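PDB 5XEM: cysteine synthase, which produces hydrogen sulfide using pyridoxal 5'-phosphate as cofactor, and probably also makes L-cysteine and acetate from O-acetyl-L-serine and hydrogen sulfide. Local coordinates for residues Lys52-Ala57 / Ala86-Lys91; Phe202-Ala207 / Gly272-Ala277. One frame throughout, in Å; residues are numbered along the deposited sequence.

Contact 1. Residues Lys52-Ala57 / Ala86-Lys91; sequences KMIEEA and AVKNYK
Ile-54 meets the other segment through a single methyl, CG2, which reaches both Tyr-90 and Lys-88. Its Tyr-90 contact is edge-on: Ile-54 CG2 lies near the ring plane, 4.0 Å from Tyr-90 CE2, rather than over a face. The same methyl is 4.1 Å from Lys-88 CD. Chi1 of -69° explains this use of the branch, since it sets CG2 opposite the backbone N while CG1 stands beside that nitrogen. One face of the tyrosine ring is occupied from within its own segment, by Lys-88 CB 3.7 Å above the plane and offset toward the rim. Between the two residues the chain turns through a Schellman motif at Asn-89, whose positive phi (61°) ends helix 76-88; this helix is the crossover of a beta-alpha-beta unit linking strands 68-72 and 92-97. The polar side is looser. Lys-88 NZ and Glu-55 OE2 stand 4.7 Å apart, with a water between them: it accepts from Lys-88 NZ at 2.6 Å, but its modelled 2.4 Å to Glu-55 OE2 is doubtfully short. Direct pairing goes instead to Glu-58, one turn beyond Ile-54, which forms a salt bridge with Lys-88 and a hydrogen bond with Tyr-90 OH.

Contact 2. Residues Phe202-Ala207 / Gly272-Ala277; sequences FPVEPA and GATFKA
Val-204 faces Ala-277 and Thr-274 where strand 200-206 of the mixed sheet is covered by helix 269-284, a sheet-helix layer of the alpha/beta fold of this pyridoxal phosphate-dependent family. The short axes approach to 8.7 Å at 124°, so the helix runs neither parallel nor squarely antiparallel to the strand. Along the strand, Phe-202 comes first; its ring meets that of Tyr-281, farther along the same helix. Pro-203 then turns its CB away from the helix, opposite to Val-204. Val-204 follows, with both methyls on Ala-277 CB: CG2 at 3.8 Å and CG1 at 3.9 Å, so the alanine methyl sits against the fork of the valine. Ile-176 of the adjacent strand 174-178 touches Val-204 and Thr-274 alike, extending the apolar layer. Glu-205 turns its CB away again, and its carboxylate is hydrogen-bonded to Leu-212 N and Ser-213 OG; Pro-206 ends the strand. Across the interface, the methyl of Thr-274, CG2, lies 4.2 Å from Val-204 CG2. Chi1 of -54° divides its branches: CG2 lies anti to the backbone N, while OG1 stands beside that nitrogen and hydrogen-bonds to the carbonyl O of Ser-270, a pyridoxal phosphate-binding residue.

From the N terminus, helix 46-60 supplies the first half of contact 1. The chain then builds strand 68-72 and helix 76-88, and the contact closes a loop of 28 residues at the end of that helix. Contact 2 opens later, on strand 200-206, and closes over 64 residues when helix 269-284 returns to that strand. The two are in series, neither nested nor crossed. Contact 1 ties two helices beside the four-stranded parallel sheet; contact 2 ties a helix to the larger mixed sheet. Their centres lie about 31 Å apart on opposite sides of the chain's centre. In contact 2 the Thr-274 side chain is about 6 Å from pyridoxal phosphate.

Contact 1. Residues Lys52-Ala57 / Ala86-Lys91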
loop_
_atom_site.group_PDB
_atom_site.type_symbol
_atom_site.label_atom_id
_atom_site.label_comp_id
_atom_site.label_asym_id
_atom_site.label_seq_id
_atom_site.Cartn_x
_atom_site.Cartn_y
_atom_site.Cartn_z
ATOM N N LYS A 52 -11.259 12.965 9.362
ATOM C CA LYS A 52 -11.766 14.240 9.834
ATOM C C LYS A 52 -13.293 14.279 9.927
ATOM O O LYS A 52 -13.835 14.812 10.908
ATOM C CB LYS A 52 -11.253 15.412 9.017
ATOM C CG LYS A 52 -11.571 16.735 9.735
ATOM C CD LYS A 52 -10.882 17.951 9.167
ATOM C CE LYS A 52 -11.230 19.218 9.937
ATOM N NZ LYS A 52 -10.604 19.282 11.277
ATOM N N MET A 53 -13.993 13.725 8.932
ATOM C CA MET A 53 -15.459 13.686 8.999
ATOM C C MET A 53 -15.928 12.912 10.218
ATOM O O MET A 53 -16.875 13.348 10.922
ATOM C CB MET A 53 -16.067 13.113 7.720
ATOM C CG MET A 53 -15.866 14.011 6.518
ATOM S SD MET A 53 -16.785 13.480 5.053
ATOM C CE MET A 53 -16.018 11.888 4.694
ATOM N N ILE A 54 -15.269 11.787 10.507
ATOM C CA ILE A 54 -15.691 10.982 11.652
ATOM C C ILE A 54 -15.343 11.672 12.963
ATOM O O ILE A 54 -16.194 11.784 13.849
ATOM C CB ILE A 54 -15.113 9.544 11.629
ATOM C CG1 ILE A 54 -15.733 8.742 10.492
ATOM C CG2 ILE A 54 -15.371 8.838 12.971
ATOM C CD1 ILE A 54 -17.236 8.661 10.477
ATOM N N GLU A 55 -14.104 12.140 13.080
ATOM C CA GLU A 55 -13.657 12.781 14.321
ATOM C C GLU A 55 -14.481 14.029 14.651
ATOM O O GLU A 55 -14.909 14.185 15.804
ATOM C CB GLU A 55 -12.195 13.115 14.277
ATOM C CG GLU A 55 -11.305 11.908 14.477
ATOM C CD GLU A 55 -9.860 12.308 14.629
ATOM O OE1 GLU A 55 -9.429 13.387 14.161
ATOM O OE2 GLU A 55 -9.132 11.493 15.216
ATOM N N GLU A 56 -14.765 14.863 13.649
ATOM C CA GLU A 56 -15.599 16.041 13.909
ATOM C C GLU A 56 -17.025 15.651 14.343
ATOM O O GLU A 56 -17.573 16.267 15.262
ATOM C CB GLU A 56 -15.595 17.023 12.728
ATOM C CG GLU A 56 -14.265 17.761 12.478
ATOM C CD GLU A 56 -13.666 18.393 13.728
ATOM O OE1 GLU A 56 -14.407 19.028 14.495
ATOM O OE2 GLU A 56 -12.449 18.272 13.965
ATOM N N ALA A 57 -17.640 14.638 13.725
ATOM C CA ALA A 57 -18.989 14.193 14.094
ATOM C C ALA A 57 -18.994 13.563 15.495
ATOM O O ALA A 57 -19.944 13.735 16.276
ATOM C CB ALA A 57 -19.555 13.204 13.059
ATOM N N ALA A 86 -13.337 0.116 11.535
ATOM C CA ALA A 86 -12.835 -1.110 12.114
ATOM C C ALA A 86 -12.117 -0.833 13.453
ATOM O O ALA A 86 -12.419 -1.508 14.446
ATOM C CB ALA A 86 -11.914 -1.859 11.144
ATOM N N VAL A 87 -11.207 0.148 13.472
ATOM C CA VAL A 87 -10.436 0.538 14.673
ATOM C C VAL A 87 -11.390 1.023 15.783
ATOM O O VAL A 87 -11.263 0.661 16.971
ATOM C CB VAL A 87 -9.438 1.678 14.331
ATOM C CG1 VAL A 87 -8.815 2.273 15.583
ATOM C CG2 VAL A 87 -8.360 1.180 13.390
ATOM N N LYS A 88 -12.338 1.860 15.391
ATOM C CA LYS A 88 -13.279 2.503 16.340
ATOM C C LYS A 88 -14.520 1.669 16.707
ATOM O O LYS A 88 -15.342 2.093 17.546
ATOM C CB LYS A 88 -13.704 3.856 15.751
ATOM C CG LYS A 88 -12.593 4.898 15.711
ATOM C CD LYS A 88 -13.075 6.194 15.069
ATOM C CE LYS A 88 -12.014 7.300 15.158
ATOM N NZ LYS A 88 -11.969 7.914 16.516
ATOM N N ASN A 89 -14.690 0.521 16.069
ATOM C CA ASN A 89 -15.838 -0.375 16.278
ATOM C C ASN A 89 -17.203 0.238 15.938
ATOM O O ASN A 89 -18.175 0.029 16.667
ATOM C CB ASN A 89 -15.855 -0.895 17.725
ATOM C CG ASN A 89 -14.681 -1.791 18.017
ATOM O OD1 ASN A 89 -14.430 -2.733 17.281
ATOM N ND2 ASN A 89 -13.935 -1.481 19.068
ATOM N N TYR A 90 -17.271 1.024 14.872
ATOM C CA TYR A 90 -18.555 1.502 14.378
ATOM C C TYR A 90 -19.049 0.623 13.249
ATOM O O TYR A 90 -18.261 0.216 12.383
ATOM C CB TYR A 90 -18.416 2.945 13.865
ATOM C CG TYR A 90 -17.974 3.983 14.879
ATOM C CD1 TYR A 90 -18.439 3.961 16.172
ATOM C CD2 TYR A 90 -17.155 5.049 14.499
ATOM C CE1 TYR A 90 -18.060 4.930 17.087
ATOM C CE2 TYR A 90 -16.773 6.037 15.404
ATOM C CZ TYR A 90 -17.240 5.965 16.702
ATOM O OH TYR A 90 -16.895 6.906 17.634
ATOM N N LYS A 91 -20.355 0.395 13.205
ATOM C CA LYS A 91 -20.992 -0.313 12.089
ATOM C C LYS A 91 -21.086 0.620 10.874
ATOM O O LYS A 91 -21.584 1.743 11.009
ATOM C CB LYS A 91 -22.368 -0.776 12.503
ATOM C CG LYS A 91 -23.172 -1.515 11.453
ATOM C CD LYS A 91 -24.499 -1.960 12.049
ATOM C CE LYS A 91 -25.508 -2.413 11.004
ATOM N NZ LYS A 91 -26.720 -2.999 11.636
HETATM O O HOH W 1 -9.869 9.376 16.109
#

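Contact 2. Residues Phe202-Ala207 / Gly272-Ala277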
loop_
_atom_site.group_PDB
_atom_site.type_symbol
_atom_site.label_atom_id
_atom_site.label_comp_id
_atom_site.label_asym_id
_atom_site.label_seq_id
_atom_site.Cartn_x
_atom_site.Cartn_y
_atom_site.Cartn_z
ATOM N N PHE A 202 -4.914 23.988 -10.487
ATOM C CA PHE A 202 -5.758 23.461 -11.549
ATOM C C PHE A 202 -6.403 22.120 -11.171
ATOM O O PHE A 202 -5.670 21.189 -10.827
ATOM C CB PHE A 202 -4.959 23.224 -12.825
ATOM C CG PHE A 202 -4.195 24.430 -13.320
ATOM C CD1 PHE A 202 -2.899 24.660 -12.900
ATOM C CD2 PHE A 202 -4.768 25.298 -14.241
ATOM C CE1 PHE A 202 -2.195 25.760 -13.357
ATOM C CE2 PHE A 202 -4.056 26.401 -14.709
ATOM C CZ PHE A 202 -2.772 26.623 -14.279
ATOM N N PRO A 203 -7.746 22.028 -11.287
ATOM C CA PRO A 203 -8.446 20.765 -11.230
ATOM C C PRO A 203 -8.368 20.043 -12.571
ATOM O O PRO A 203 -8.226 20.704 -13.631
ATOM C CB PRO A 203 -9.877 21.193 -10.917
ATOM C CG PRO A 203 -10.036 22.469 -11.673
ATOM C CD PRO A 203 -8.679 23.119 -11.647
ATOM N N VAL A 204 -8.460 18.704 -12.538
ATOM C CA VAL A 204 -8.528 17.898 -13.732
ATOM C C VAL A 204 -9.848 17.133 -13.693
ATOM O O VAL A 204 -10.273 16.666 -12.634
ATOM C CB VAL A 204 -7.357 16.879 -13.843
ATOM C CG1 VAL A 204 -7.406 16.205 -15.216
ATOM C CG2 VAL A 204 -5.997 17.534 -13.551
ATOM N N GLU A 205 -10.508 17.040 -14.836
ATOM C CA GLU A 205 -11.714 16.218 -14.970
ATOM C C GLU A 205 -11.569 15.286 -16.165
ATOM O O GLU A 205 -10.667 15.461 -16.995
ATOM C CB GLU A 205 -12.955 17.129 -15.074
ATOM C CG GLU A 205 -13.096 17.881 -16.384
ATOM C CD GLU A 205 -14.326 18.779 -16.431
ATOM O OE1 GLU A 205 -15.152 18.723 -15.488
ATOM O OE2 GLU A 205 -14.466 19.533 -17.421
ATOM N N PRO A 206 -12.413 14.247 -16.249
ATOM C CA PRO A 206 -12.303 13.361 -17.401
ATOM C C PRO A 206 -12.708 14.085 -18.687
ATOM O O PRO A 206 -13.764 14.743 -18.719
ATOM C CB PRO A 206 -13.307 12.245 -17.085
ATOM C CG PRO A 206 -13.522 12.323 -15.631
ATOM C CD PRO A 206 -13.383 13.755 -15.269
ATOM N N ALA A 207 -11.916 13.929 -19.730
ATOM C CA ALA A 207 -12.273 14.527 -21.027
ATOM C C ALA A 207 -13.617 14.034 -21.530
ATOM O O ALA A 207 -14.312 14.812 -22.177
ATOM C CB ALA A 207 -11.188 14.282 -22.081
ATOM N N GLY A 272 -2.666 8.644 -13.208
ATOM C CA GLY A 272 -2.276 8.728 -14.618
ATOM C C GLY A 272 -2.912 9.926 -15.305
ATOM O O GLY A 272 -2.244 10.654 -16.033
ATOM N N ALA A 273 -4.186 10.140 -15.044
ATOM C CA ALA A 273 -4.930 11.277 -15.631
ATOM C C ALA A 273 -4.368 12.621 -15.202
ATOM O O ALA A 273 -4.109 13.505 -16.051
ATOM C CB ALA A 273 -6.402 11.154 -15.277
ATOM N N THR A 274 -4.160 12.780 -13.887
ATOM C CA THR A 274 -3.678 14.024 -13.301
ATOM C C THR A 274 -2.237 14.318 -13.710
ATOM O O THR A 274 -1.887 15.463 -14.068
ATOM C CB THR A 274 -3.824 13.992 -11.762
ATOM O OG1 THR A 274 -5.181 13.690 -11.448
ATOM C CG2 THR A 274 -3.415 15.313 -11.126
ATOM N N PHE A 275 -1.427 13.265 -13.734
ATOM C CA PHE A 275 -0.051 13.385 -14.137
ATOM C C PHE A 275 0.035 13.726 -15.626
ATOM O O PHE A 275 0.841 14.541 -16.022
ATOM C CB PHE A 275 0.747 12.107 -13.850
ATOM C CG PHE A 275 2.210 12.285 -14.037
ATOM C CD1 PHE A 275 2.963 12.911 -13.063
ATOM C CD2 PHE A 275 2.829 11.877 -15.207
ATOM C CE1 PHE A 275 4.312 13.100 -13.244
ATOM C CE2 PHE A 275 4.188 12.073 -15.401
ATOM C CZ PHE A 275 4.927 12.683 -14.413
ATOM N N LYS A 276 -0.813 13.129 -16.443
ATOM C CA LYS A 276 -0.808 13.424 -17.881
ATOM C C LYS A 276 -1.191 14.890 -18.119
ATOM O O LYS A 276 -0.557 15.591 -18.919
ATOM C CB LYS A 276 -1.746 12.461 -18.611
ATOM C CG LYS A 276 -2.092 12.857 -20.032
ATOM C CD LYS A 276 -0.895 12.894 -20.960
ATOM C CE LYS A 276 -1.381 13.193 -22.378
ATOM N NZ LYS A 276 -0.310 13.873 -23.156
ATOM N N ALA A 277 -2.201 15.359 -17.399
ATOM C CA ALA A 277 -2.624 16.753 -17.487
ATOM C C ALA A 277 -1.487 17.667 -17.040
ATOM O O ALA A 277 -1.281 18.757 -17.611
ATOM C CB ALA A 277 -3.858 16.991 -16.636
#